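Local coordinates for enoyl-CoA hydratase, EchA12_1 (Mycobacterium marinum M, PDB 3QRE), which probably hydrates enoyl-CoA thioesters in fatty acid metabolism, as a crotonase-like member of the enoyl-CoA hydratase/isomerase family, at residues A[156-161]-A[219-224]; A[132-137]-A[152-157]; A[28-33]-A[56-61]. All blocks are in the same frame, centred on the assembly; numbering follows the deposited sequence.

Interaction 1 of 3, residues A[156-161]-A[219-224]; sequences FAAAGA and EQLMPR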
ATOM      1  N   PHE A 156      17.773   0.038   3.747  1.00 29.54           N
ATOM      2  CA  PHE A 156      18.580   0.272   2.561  1.00 30.18           C
ATOM      3  C   PHE A 156      19.093  -1.071   2.091  1.00 31.17           C
ATOM      4  O   PHE A 156      19.351  -1.962   2.909  1.00 31.83           O
ATOM      5  CB  PHE A 156      19.747   1.202   2.861  1.00 29.90           C
ATOM      6  CG  PHE A 156      19.328   2.613   3.119  1.00 28.37           C
ATOM      7  CD1 PHE A 156      19.185   3.502   2.071  1.00 26.43           C
ATOM      8  CD2 PHE A 156      19.042   3.039   4.411  1.00 28.19           C
ATOM      9  CE1 PHE A 156      18.783   4.810   2.292  1.00 28.76           C
ATOM     10  CE2 PHE A 156      18.624   4.365   4.664  1.00 30.19           C
ATOM     11  CZ  PHE A 156      18.493   5.253   3.595  1.00 28.75           C
ATOM     12  N   ALA A 157      19.220  -1.232   0.779  1.00 31.48           N
ATOM     13  CA  ALA A 157      19.707  -2.483   0.247  1.00 31.76           C
ATOM     14  C   ALA A 157      20.793  -2.240  -0.787  1.00 32.68           C
ATOM     15  O   ALA A 157      20.724  -1.273  -1.564  1.00 32.93           O
ATOM     16  CB  ALA A 157      18.576  -3.264  -0.355  1.00 31.38           C
ATOM     17  N   ALA A 158      21.786  -3.128  -0.791  1.00 32.48           N
ATOM     18  CA  ALA A 158      22.798  -3.143  -1.828  1.00 33.45           C
ATOM     19  C   ALA A 158      22.186  -3.655  -3.120  1.00 34.26           C
ATOM     20  O   ALA A 158      21.392  -4.604  -3.095  1.00 33.60           O
ATOM     21  CB  ALA A 158      23.977  -4.023  -1.406  1.00 33.94           C
ATOM     22  N   ALA A 159      22.562  -3.027  -4.237  1.00 35.38           N
ATOM     23  CA  ALA A 159      22.234  -3.493  -5.578  1.00 36.86           C
ATOM     24  C   ALA A 159      22.573  -4.975  -5.767  1.00 37.13           C
ATOM     25  O   ALA A 159      23.633  -5.426  -5.356  1.00 38.01           O
ATOM     26  CB  ALA A 159      22.957  -2.614  -6.654  1.00 37.78           C
ATOM     27  N   GLY A 160      21.657  -5.729  -6.364  1.00 37.46           N
ATOM     28  CA  GLY A 160      21.821  -7.176  -6.519  1.00 38.05           C
ATOM     29  C   GLY A 160      21.472  -8.078  -5.324  1.00 37.54           C
ATOM     30  O   GLY A 160      21.463  -9.310  -5.465  1.00 38.10           O
ATOM     31  N   ALA A 161      21.210  -7.506  -4.146  1.00 36.60           N
ATOM     32  CA  ALA A 161      20.984  -8.331  -2.948  1.00 35.41           C
ATOM     33  C   ALA A 161      19.714  -9.173  -3.115  1.00 34.98           C
ATOM     34  O   ALA A 161      18.695  -8.664  -3.569  1.00 34.71           O
ATOM     35  CB  ALA A 161      20.910  -7.479  -1.719  1.00 34.80           C
ATOM     36  N   GLU A 219      29.386  -0.671  -2.294  1.00 46.64           N
ATOM     37  CA  GLU A 219      30.370   0.210  -1.643  1.00 47.95           C
ATOM     38  C   GLU A 219      29.695   1.340  -0.853  1.00 47.80           C
ATOM     39  O   GLU A 219      30.188   1.730   0.213  1.00 48.75           O
ATOM     40  CB  GLU A 219      31.367   0.793  -2.661  1.00 48.96           C
ATOM     41  N   GLN A 220      28.573   1.852  -1.361  1.00 47.14           N
ATOM     42  CA  GLN A 220      27.920   3.010  -0.759  1.00 46.68           C
ATOM     43  C   GLN A 220      26.850   2.658   0.293  1.00 45.11           C
ATOM     44  O   GLN A 220      26.284   3.556   0.904  1.00 44.87           O
ATOM     45  CB  GLN A 220      27.346   3.941  -1.843  1.00 47.37           C
ATOM     46  N   LEU A 221      26.601   1.368   0.531  1.00 44.12           N
ATOM     47  CA  LEU A 221      25.548   0.930   1.481  1.00 42.15           C
ATOM     48  C   LEU A 221      25.654   1.445   2.928  1.00 41.77           C
ATOM     49  O   LEU A 221      24.700   2.038   3.456  1.00 40.77           O
ATOM     50  CB  LEU A 221      25.398  -0.596   1.481  1.00 41.43           C
ATOM     51  CG  LEU A 221      24.270  -1.159   2.366  1.00 39.54           C
ATOM     52  CD1 LEU A 221      22.885  -0.660   1.936  1.00 37.33           C
ATOM     53  CD2 LEU A 221      24.322  -2.677   2.375  1.00 37.65           C
ATOM     54  N   MET A 222      26.790   1.200   3.573  1.00 42.05           N
ATOM     55  CA  MET A 222      26.991   1.671   4.940  1.00 42.05           C
ATOM     56  C   MET A 222      27.141   3.199   5.066  1.00 42.64           C
ATOM     57  O   MET A 222      26.546   3.779   5.969  1.00 42.55           O
ATOM     58  CB  MET A 222      28.143   0.928   5.625  1.00 42.57           C
ATOM     59  CG  MET A 222      27.801  -0.529   5.950  1.00 43.24           C
ATOM     60  SD  MET A 222      26.393  -0.646   7.095  1.00 44.78           S
ATOM     61  CE  MET A 222      27.113   0.055   8.582  1.00 41.62           C
ATOM     62  N   PRO A 223      27.921   3.853   4.173  1.00 43.62           N
ATOM     63  CA  PRO A 223      27.971   5.322   4.254  1.00 44.27           C
ATOM     64  C   PRO A 223      26.583   5.998   4.193  1.00 43.88           C
ATOM     65  O   PRO A 223      26.297   6.915   4.994  1.00 43.38           O
ATOM     66  CB  PRO A 223      28.860   5.707   3.058  1.00 45.07           C
ATOM     67  CG  PRO A 223      29.844   4.577   2.977  1.00 44.93           C
ATOM     68  CD  PRO A 223      29.054   3.324   3.373  1.00 44.87           C
ATOM     69  N   ARG A 224      25.735   5.506   3.287  1.00 43.46           N
ATOM     70  CA  ARG A 224      24.359   5.980   3.122  1.00 42.80           C
ATOM     71  C   ARG A 224      23.445   5.678   4.331  1.00 41.22           C
ATOM     72  O   ARG A 224      22.732   6.567   4.812  1.00 40.58           O
ATOM     73  CB  ARG A 224      23.762   5.420   1.828  1.00 42.92           C
ATOM     74  CG  ARG A 224      22.356   5.895   1.538  1.00 44.01           C
ATOM     75  CD  ARG A 224      22.291   7.355   1.028  1.00 46.72           C
ATOM     76  NE  ARG A 224      20.892   7.773   0.949  1.00 47.43           N
ATOM     77  CZ  ARG A 224      20.310   8.650   1.771  1.00 49.17           C
ATOM     78  NH1 ARG A 224      21.016   9.254   2.727  1.00 48.09           N
ATOM     79  NH2 ARG A 224      19.015   8.942   1.624  1.00 48.08           N
TER
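The Phe156 ring and the Arg224 guanidinium are the two flat groups of this contact, and their planes stand 69° apart. One face of the guanidinium receives the ring, whose CZ lies 4.1 Å above the guanidinium plane and is offset toward the rim of the group. The closer touch is aliphatic: Arg224 CG comes to 3.8 Å from Phe156 CE1, approaching the ring obliquely, and Arg224 NE follows at 3.9 Å from the same CE1. The extended first torsion of the arginine brings CG to the ring, and the bend at chi2 (75°) carries NE and the guanidinium on past CE1, the two side chains crossing at about a right angle. At its polar end the guanidinium is held by two carboxylates outside the two segments, NE by Glu214 and NH1 by Glu227; these partners would fix its rotation and probably offset its charge beside the aromatic ring.

Leu221 carries the other half of the contact. With CG anti to the backbone N (chi1 -176°), its two methyls reach the strand at separate points: CD1 lies 3.8 Å from Phe156 CB and equally far from the carbonyl C of Ala157, while CD2 lies 4.0 Å from Ala158 CB. The backbones come nearest here, Ala158 CA being 5.9 Å from Leu221 CA. Past Ala158 the chain turns away in a type II beta turn, closed by Ala161 N bonding to Ala158 O.

The contact is buried packing of helix 221-235, at its first turn, on the sheet of the crotonase-like fold, at the end of strand 154-158. Tyr228, further along that helix, meets the Phe156 ring edge-to-face. The adjoining strand 214-216 contributes Val216 against both Leu221 and Arg224, while Leu221 also reaches Ala136 on strand 133-137.

Interaction 2 of 3, residues A[132-137]-A[152-157]; sequences PVIAAI and CDVRFA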
ATOM      1  N   PRO A 132      14.837   4.224  16.535  1.00 27.99           N
ATOM      2  CA  PRO A 132      14.724   3.675  15.190  1.00 27.46           C
ATOM      3  C   PRO A 132      15.836   2.671  14.886  1.00 27.91           C
ATOM      4  O   PRO A 132      16.960   2.806  15.404  1.00 27.56           O
ATOM      5  CB  PRO A 132      14.888   4.908  14.279  1.00 27.53           C
ATOM      6  CG  PRO A 132      14.918   6.113  15.216  1.00 28.29           C
ATOM      7  CD  PRO A 132      15.385   5.595  16.520  1.00 28.63           C
ATOM      8  N   VAL A 133      15.524   1.679  14.038  1.00 27.20           N
ATOM      9  CA  VAL A 133      16.524   0.751  13.542  1.00 26.47           C
ATOM     10  C   VAL A 133      16.532   0.867  12.027  1.00 26.84           C
ATOM     11  O   VAL A 133      15.473   0.763  11.371  1.00 26.95           O
ATOM     12  CB  VAL A 133      16.252  -0.716  14.019  1.00 26.82           C
ATOM     13  CG1 VAL A 133      17.376  -1.664  13.604  1.00 25.20           C
ATOM     14  CG2 VAL A 133      16.075  -0.774  15.536  1.00 27.35           C
ATOM     15  N   ILE A 134      17.715   1.118  11.477  1.00 27.24           N
ATOM     16  CA  ILE A 134      17.917   1.177  10.046  1.00 27.76           C
ATOM     17  C   ILE A 134      18.649  -0.101   9.629  1.00 28.53           C
ATOM     18  O   ILE A 134      19.791  -0.339  10.055  1.00 29.44           O
ATOM     19  CB  ILE A 134      18.768   2.414   9.630  1.00 28.94           C
ATOM     20  CG1 ILE A 134      18.360   3.708  10.368  1.00 28.54           C
ATOM     21  CG2 ILE A 134      18.763   2.614   8.117  1.00 30.83           C
ATOM     22  CD1 ILE A 134      16.836   4.003  10.410  1.00 27.00           C
ATOM     23  N   ALA A 135      18.001  -0.921   8.801  1.00 28.29           N
ATOM     24  CA  ALA A 135      18.650  -2.075   8.211  1.00 28.69           C
ATOM     25  C   ALA A 135      19.415  -1.700   6.954  1.00 29.65           C
ATOM     26  O   ALA A 135      18.884  -1.020   6.051  1.00 30.55           O
ATOM     27  CB  ALA A 135      17.633  -3.198   7.913  1.00 28.92           C
ATOM     28  N   ALA A 136      20.671  -2.142   6.898  1.00 29.46           N
ATOM     29  CA  ALA A 136      21.483  -2.005   5.714  1.00 29.41           C
ATOM     30  C   ALA A 136      21.713  -3.394   5.162  1.00 29.38           C
ATOM     31  O   ALA A 136      22.565  -4.119   5.644  1.00 30.15           O
ATOM     32  CB  ALA A 136      22.787  -1.351   6.058  1.00 30.54           C
ATOM     33  N   ILE A 137      20.945  -3.753   4.139  1.00 29.68           N
ATOM     34  CA  ILE A 137      20.868  -5.120   3.629  1.00 28.92           C
ATOM     35  C   ILE A 137      21.930  -5.331   2.562  1.00 30.50           C
ATOM     36  O   ILE A 137      21.726  -5.018   1.389  1.00 30.61           O
ATOM     37  CB  ILE A 137      19.442  -5.439   3.115  1.00 27.96           C
ATOM     38  CG1 ILE A 137      18.408  -5.077   4.215  1.00 27.84           C
ATOM     39  CG2 ILE A 137      19.319  -6.909   2.732  1.00 24.97           C
ATOM     40  CD1 ILE A 137      16.928  -5.136   3.802  1.00 22.54           C
ATOM     41  N   CYS A 152      12.416  -3.691  11.048  1.00 25.61           N
ATOM     42  CA  CYS A 152      13.158  -2.456  11.189  1.00 26.55           C
ATOM     43  C   CYS A 152      12.359  -1.256  10.671  1.00 26.65           C
ATOM     44  O   CYS A 152      11.428  -1.399   9.890  1.00 26.97           O
ATOM     45  CB  CYS A 152      14.534  -2.567  10.500  1.00 26.36           C
ATOM     46  SG  CYS A 152      15.582  -3.833  11.260  1.00 26.24           S
ATOM     47  N   ASP A 153      12.725  -0.067  11.128  1.00 26.88           N
ATOM     48  CA  ASP A 153      12.016   1.149  10.724  1.00 27.26           C
ATOM     49  C   ASP A 153      12.239   1.461   9.253  1.00 26.90           C
ATOM     50  O   ASP A 153      11.296   1.768   8.528  1.00 26.95           O
ATOM     51  CB  ASP A 153      12.469   2.312  11.612  1.00 27.15           C
ATOM     52  CG  ASP A 153      12.109   2.078  13.060  1.00 29.25           C
ATOM     53  OD1 ASP A 153      10.960   2.321  13.399  1.00 37.75           O
ATOM     54  OD2 ASP A 153      12.927   1.618  13.872  1.00 29.26           O
ATOM     55  N   VAL A 154      13.502   1.389   8.826  1.00 27.18           N
ATOM     56  CA  VAL A 154      13.903   1.795   7.472  1.00 27.17           C
ATOM     57  C   VAL A 154      14.941   0.829   6.941  1.00 27.39           C
ATOM     58  O   VAL A 154      15.824   0.377   7.696  1.00 27.40           O
ATOM     59  CB  VAL A 154      14.450   3.251   7.442  1.00 27.11           C
ATOM     60  CG1 VAL A 154      14.774   3.672   6.033  1.00 27.89           C
ATOM     61  CG2 VAL A 154      13.434   4.232   8.047  1.00 26.58           C
ATOM     62  N   ARG A 155      14.815   0.497   5.652  1.00 27.67           N
ATOM     63  CA  ARG A 155      15.722  -0.432   4.982  1.00 27.66           C
ATOM     64  C   ARG A 155      16.445   0.176   3.761  1.00 29.06           C
ATOM     65  O   ARG A 155      15.814   0.737   2.851  1.00 29.15           O
ATOM     66  CB  ARG A 155      14.958  -1.683   4.545  1.00 27.65           C
ATOM     67  CG  ARG A 155      14.555  -2.645   5.687  1.00 27.12           C
ATOM     68  CD  ARG A 155      13.339  -3.514   5.288  1.00 27.94           C
ATOM     69  NE  ARG A 155      12.120  -2.703   5.121  1.00 25.85           N
ATOM     70  CZ  ARG A 155      11.449  -2.147   6.126  1.00 25.67           C
ATOM     71  NH1 ARG A 155      11.827  -2.333   7.389  1.00 24.50           N
ATOM     72  NH2 ARG A 155      10.389  -1.414   5.877  1.00 25.75           N
ATOM     73  N   PHE A 156      17.773   0.038   3.747  1.00 29.54           N
ATOM     74  CA  PHE A 156      18.580   0.272   2.561  1.00 30.18           C
ATOM     75  C   PHE A 156      19.093  -1.071   2.091  1.00 31.17           C
ATOM     76  O   PHE A 156      19.351  -1.962   2.909  1.00 31.83           O
ATOM     77  CB  PHE A 156      19.747   1.202   2.861  1.00 29.90           C
ATOM     78  CG  PHE A 156      19.328   2.613   3.119  1.00 28.37           C
ATOM     79  CD1 PHE A 156      19.185   3.502   2.071  1.00 26.43           C
ATOM     80  CD2 PHE A 156      19.042   3.039   4.411  1.00 28.19           C
ATOM     81  CE1 PHE A 156      18.783   4.810   2.292  1.00 28.76           C
ATOM     82  CE2 PHE A 156      18.624   4.365   4.664  1.00 30.19           C
ATOM     83  CZ  PHE A 156      18.493   5.253   3.595  1.00 28.75           C
ATOM     84  N   ALA A 157      19.220  -1.232   0.779  1.00 31.48           N
ATOM     85  CA  ALA A 157      19.707  -2.483   0.247  1.00 31.76           C
ATOM     86  C   ALA A 157      20.793  -2.240  -0.787  1.00 32.68           C
ATOM     87  O   ALA A 157      20.724  -1.273  -1.564  1.00 32.93           O
ATOM     88  CB  ALA A 157      18.576  -3.264  -0.355  1.00 31.38           C
TER
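Ile134 and Val154 stand side by side and point the same way, with Ile134 CD1 3.9 Å from Val154 CB, as expected of bridged residues on adjacent parallel strands. On the same face, Ile134 also lies alongside Phe156: its CG2 sits near the plane of the ring, at the edge, 3.7 Å from Phe156 CD2. The CG2 branch is directed there because CG1 takes the place beside the backbone N (chi1 -43°).

Ala135, Ile137, Arg155 and Ala157 share the other face. Arg155 CG lies 3.8 Å from Ala135 CB and also touches Ile137 CD1, so the aliphatic base packs here, while NE bonds to Leu211 O and NH1 to Ala149 O. The bend at chi3 also brings NH1 to Cys152 O, which lies in the guanidinium plane although the donor stands well above the carbonyl plane. Cys152 SG adds apolar contacts with Val133 CG1 and Ala135 CB.

Between the faces, the backbone bonds follow a parallel register; Phe156 N to Ala135 O, at 2.8 Å and 169°, is nearly straight. At the start of the pair a side chain takes over: Val133 N donates to Asp153 OD2 at 2.6 Å, meeting the anti side of the carboxylate. Lys245 makes a salt bridge to that same oxygen.

The strands, 17° apart in direction, are joined through helix 144-151 as a beta-alpha-beta crossover of the crotonase-like fold. Strand 133-137 is bonded on its other edge to strand 77-82, helix 221-235 packs over the Ala136 and Phe156 face, and Leu192 and Leu196 of a neighbouring subunit reach Asp153 and Pro132.

Interaction 3 of 3, residues A[28-33]-A[56-61]; sequences QDAVLY and PDLAAG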
ATOM      1  N   GLN A  28      35.256 -12.633  17.187  1.00 58.79           N
ATOM      2  CA  GLN A  28      34.642 -13.989  17.368  1.00 59.11           C
ATOM      3  C   GLN A  28      33.234 -13.984  18.030  1.00 57.96           C
ATOM      4  O   GLN A  28      32.571 -15.032  18.066  1.00 57.98           O
ATOM      5  CB  GLN A  28      35.613 -14.939  18.111  1.00 60.31           C
ATOM      6  N   ASP A  29      32.789 -12.830  18.555  1.00 57.03           N
ATOM      7  CA  ASP A  29      31.407 -12.671  19.077  1.00 55.57           C
ATOM      8  C   ASP A  29      30.388 -12.811  17.930  1.00 53.62           C
ATOM      9  O   ASP A  29      30.647 -12.352  16.812  1.00 52.52           O
ATOM     10  CB  ASP A  29      31.198 -11.313  19.758  1.00 55.62           C
ATOM     11  CG  ASP A  29      31.940 -11.182  21.098  1.00 58.85           C
ATOM     12  OD1 ASP A  29      31.688 -12.004  22.014  1.00 59.90           O
ATOM     13  OD2 ASP A  29      32.760 -10.234  21.234  1.00 59.91           O
ATOM     14  N   ALA A  30      29.246 -13.444  18.218  1.00 52.03           N
ATOM     15  CA  ALA A  30      28.199 -13.667  17.216  1.00 50.27           C
ATOM     16  C   ALA A  30      27.683 -12.347  16.627  1.00 48.85           C
ATOM     17  O   ALA A  30      27.423 -12.263  15.429  1.00 48.33           O
ATOM     18  CB  ALA A  30      27.053 -14.512  17.788  1.00 49.71           C
ATOM     19  N   VAL A  31      27.573 -11.321  17.468  1.00 47.86           N
ATOM     20  CA  VAL A  31      27.109 -10.003  17.044  1.00 46.68           C
ATOM     21  C   VAL A  31      28.092  -8.928  17.527  1.00 47.11           C
ATOM     22  O   VAL A  31      28.389  -8.849  18.718  1.00 47.87           O
ATOM     23  CB  VAL A  31      25.660  -9.715  17.585  1.00 46.17           C
ATOM     24  CG1 VAL A  31      25.202  -8.317  17.226  1.00 45.41           C
ATOM     25  CG2 VAL A  31      24.670 -10.729  17.062  1.00 44.05           C
ATOM     26  N   LEU A  32      28.592  -8.106  16.608  1.00 46.77           N
ATOM     27  CA  LEU A  32      29.473  -6.994  16.968  1.00 47.01           C
ATOM     28  C   LEU A  32      28.696  -5.716  17.259  1.00 46.75           C
ATOM     29  O   LEU A  32      27.642  -5.445  16.650  1.00 45.35           O
ATOM     30  CB  LEU A  32      30.482  -6.719  15.853  1.00 47.45           C
ATOM     31  CG  LEU A  32      31.276  -7.921  15.347  1.00 48.55           C
ATOM     32  CD1 LEU A  32      32.042  -7.546  14.090  1.00 48.29           C
ATOM     33  CD2 LEU A  32      32.215  -8.457  16.452  1.00 50.65           C
ATOM     34  N   TYR A  33      29.240  -4.920  18.179  1.00 47.23           N
ATOM     35  CA  TYR A  33      28.633  -3.675  18.587  1.00 46.87           C
ATOM     36  C   TYR A  33      29.631  -2.500  18.515  1.00 48.43           C
ATOM     37  O   TYR A  33      30.709  -2.539  19.096  1.00 49.20           O
ATOM     38  CB  TYR A  33      28.090  -3.834  20.001  1.00 46.30           C
ATOM     39  CG  TYR A  33      27.390  -2.611  20.538  1.00 45.22           C
ATOM     40  CD1 TYR A  33      26.001  -2.550  20.555  1.00 42.94           C
ATOM     41  CD2 TYR A  33      28.115  -1.512  21.042  1.00 43.55           C
ATOM     42  CE1 TYR A  33      25.325  -1.438  21.053  1.00 42.35           C
ATOM     43  CE2 TYR A  33      27.447  -0.378  21.538  1.00 43.86           C
ATOM     44  CZ  TYR A  33      26.038  -0.356  21.534  1.00 43.39           C
ATOM     45  OH  TYR A  33      25.324   0.715  22.022  1.00 42.47           O
ATOM     46  N   PRO A  56      20.818 -19.456  17.904  1.00 43.42           N
ATOM     47  CA  PRO A  56      20.718 -18.982  19.278  1.00 43.35           C
ATOM     48  C   PRO A  56      21.857 -18.052  19.662  1.00 43.06           C
ATOM     49  O   PRO A  56      21.636 -17.123  20.438  1.00 43.05           O
ATOM     50  CB  PRO A  56      20.748 -20.274  20.107  1.00 44.56           C
ATOM     51  CG  PRO A  56      21.245 -21.320  19.200  1.00 44.89           C
ATOM     52  CD  PRO A  56      20.828 -20.930  17.833  1.00 43.97           C
ATOM     53  N   ASP A  57      23.048 -18.294  19.120  1.00 42.58           N
ATOM     54  CA  ASP A  57      24.185 -17.382  19.320  1.00 42.69           C
ATOM     55  C   ASP A  57      23.885 -15.997  18.747  1.00 41.02           C
ATOM     56  O   ASP A  57      24.139 -14.976  19.389  1.00 40.70           O
ATOM     57  CB  ASP A  57      25.511 -17.942  18.745  1.00 42.83           C
ATOM     58  CG  ASP A  57      25.425 -18.288  17.235  1.00 43.75           C
ATOM     59  OD1 ASP A  57      26.481 -18.387  16.574  1.00 44.64           O
ATOM     60  OD2 ASP A  57      24.309 -18.491  16.708  1.00 43.43           O
ATOM     61  N   LEU A  58      23.329 -15.990  17.542  1.00 40.34           N
ATOM     62  CA  LEU A  58      23.029 -14.767  16.824  1.00 39.26           C
ATOM     63  C   LEU A  58      21.888 -14.017  17.502  1.00 38.28           C
ATOM     64  O   LEU A  58      21.947 -12.805  17.631  1.00 37.44           O
ATOM     65  CB  LEU A  58      22.675 -15.081  15.382  1.00 39.21           C
ATOM     66  CG  LEU A  58      23.104 -13.951  14.453  1.00 40.49           C
ATOM     67  CD1 LEU A  58      24.647 -13.966  14.262  1.00 39.12           C
ATOM     68  CD2 LEU A  58      22.381 -14.070  13.138  1.00 40.86           C
ATOM     69  N   ALA A  59      20.882 -14.761  17.956  1.00 37.63           N
ATOM     70  CA  ALA A  59      19.767 -14.203  18.683  1.00 37.65           C
ATOM     71  C   ALA A  59      20.226 -13.511  19.963  1.00 38.24           C
ATOM     72  O   ALA A  59      19.957 -12.302  20.145  1.00 38.00           O
ATOM     73  CB  ALA A  59      18.696 -15.278  18.983  1.00 37.96           C
ATOM     74  N   ALA A  60      20.933 -14.248  20.823  1.00 38.78           N
ATOM     75  CA  ALA A  60      21.429 -13.700  22.088  1.00 39.44           C
ATOM     76  C   ALA A  60      22.334 -12.472  21.903  1.00 39.64           C
ATOM     77  O   ALA A  60      22.292 -11.515  22.701  1.00 39.68           O
ATOM     78  CB  ALA A  60      22.125 -14.781  22.928  1.00 40.23           C
ATOM     79  N   GLY A  61      23.148 -12.489  20.853  1.00 39.60           N
ATOM     80  CA  GLY A  61      24.018 -11.340  20.579  1.00 39.52           C
ATOM     81  C   GLY A  61      23.157 -10.152  20.197  1.00 38.37           C
ATOM     82  O   GLY A  61      23.330  -9.058  20.724  1.00 39.26           O
TER
HETATM   83  O   HOH W   1      26.508  -8.249  21.504  1.00 43.76           O
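Val31 packs tightly against the helix backbone at Gly61: its CG2 lies 3.5 Å from Gly61 C and equally far from Leu58 O. With no side chain at Gly61, the Val31 branch can lie directly on the helix backbone. Ala30 fits closely as well, its methyl CB resting 3.4 Å from Asp57 O, and Leu58 CD1 comes to 3.5 Å from Ala30 O. Methyl groups against backbone atoms therefore make up the close part of the contact.

The rest is looser. Leu58 CD1 is 4.3 Å from Val31 CG2, and a water only weakly bridges Val31 O and Gly61 O, at 3.4 Å from each oxygen. The Asp57 side chain adds a light contact, CB to Ala30 CB at 3.9 Å; its chi1 of 57° turns OD2 back to Leu58 N for a weak bond, and its carboxylate makes salt bridges to Arg50 and Arg47.

This surface contact lays Ala30 and the start of strand 31-35, an outermost strand of the sheet within this chain, on the first turns of helix 56-71. Further along, Val31 touches Ala65 of that helix and Ile43 of the adjoining antiparallel strand 40-45, whose Phe45 meets Leu58.

Interactions 1 and 2 are buried and share Phe156 and Ala157 on strand 154-158: interaction 2 joins that strand to its neighbour 133-137, and interaction 1 lays helix 221-235 against it. They meet directly, Leu221 CD2 packing on Ile137 C at 3.6 Å, with centres about 11 Å apart. Interaction 3 is a surface contact at the outermost strand 31-35 of the same sheet, its centre about 22 Å from that of interaction 1 and about 19 Å from that of interaction 2, and it touches neither. Backbone hydrogen bonding dominates 132-137 with 152-157, whereas interaction 1 combines leucine packing with an arginine laid against a phenylalanine ring, and interaction 3 presses alanine, valine and leucine methyls on backbone atoms.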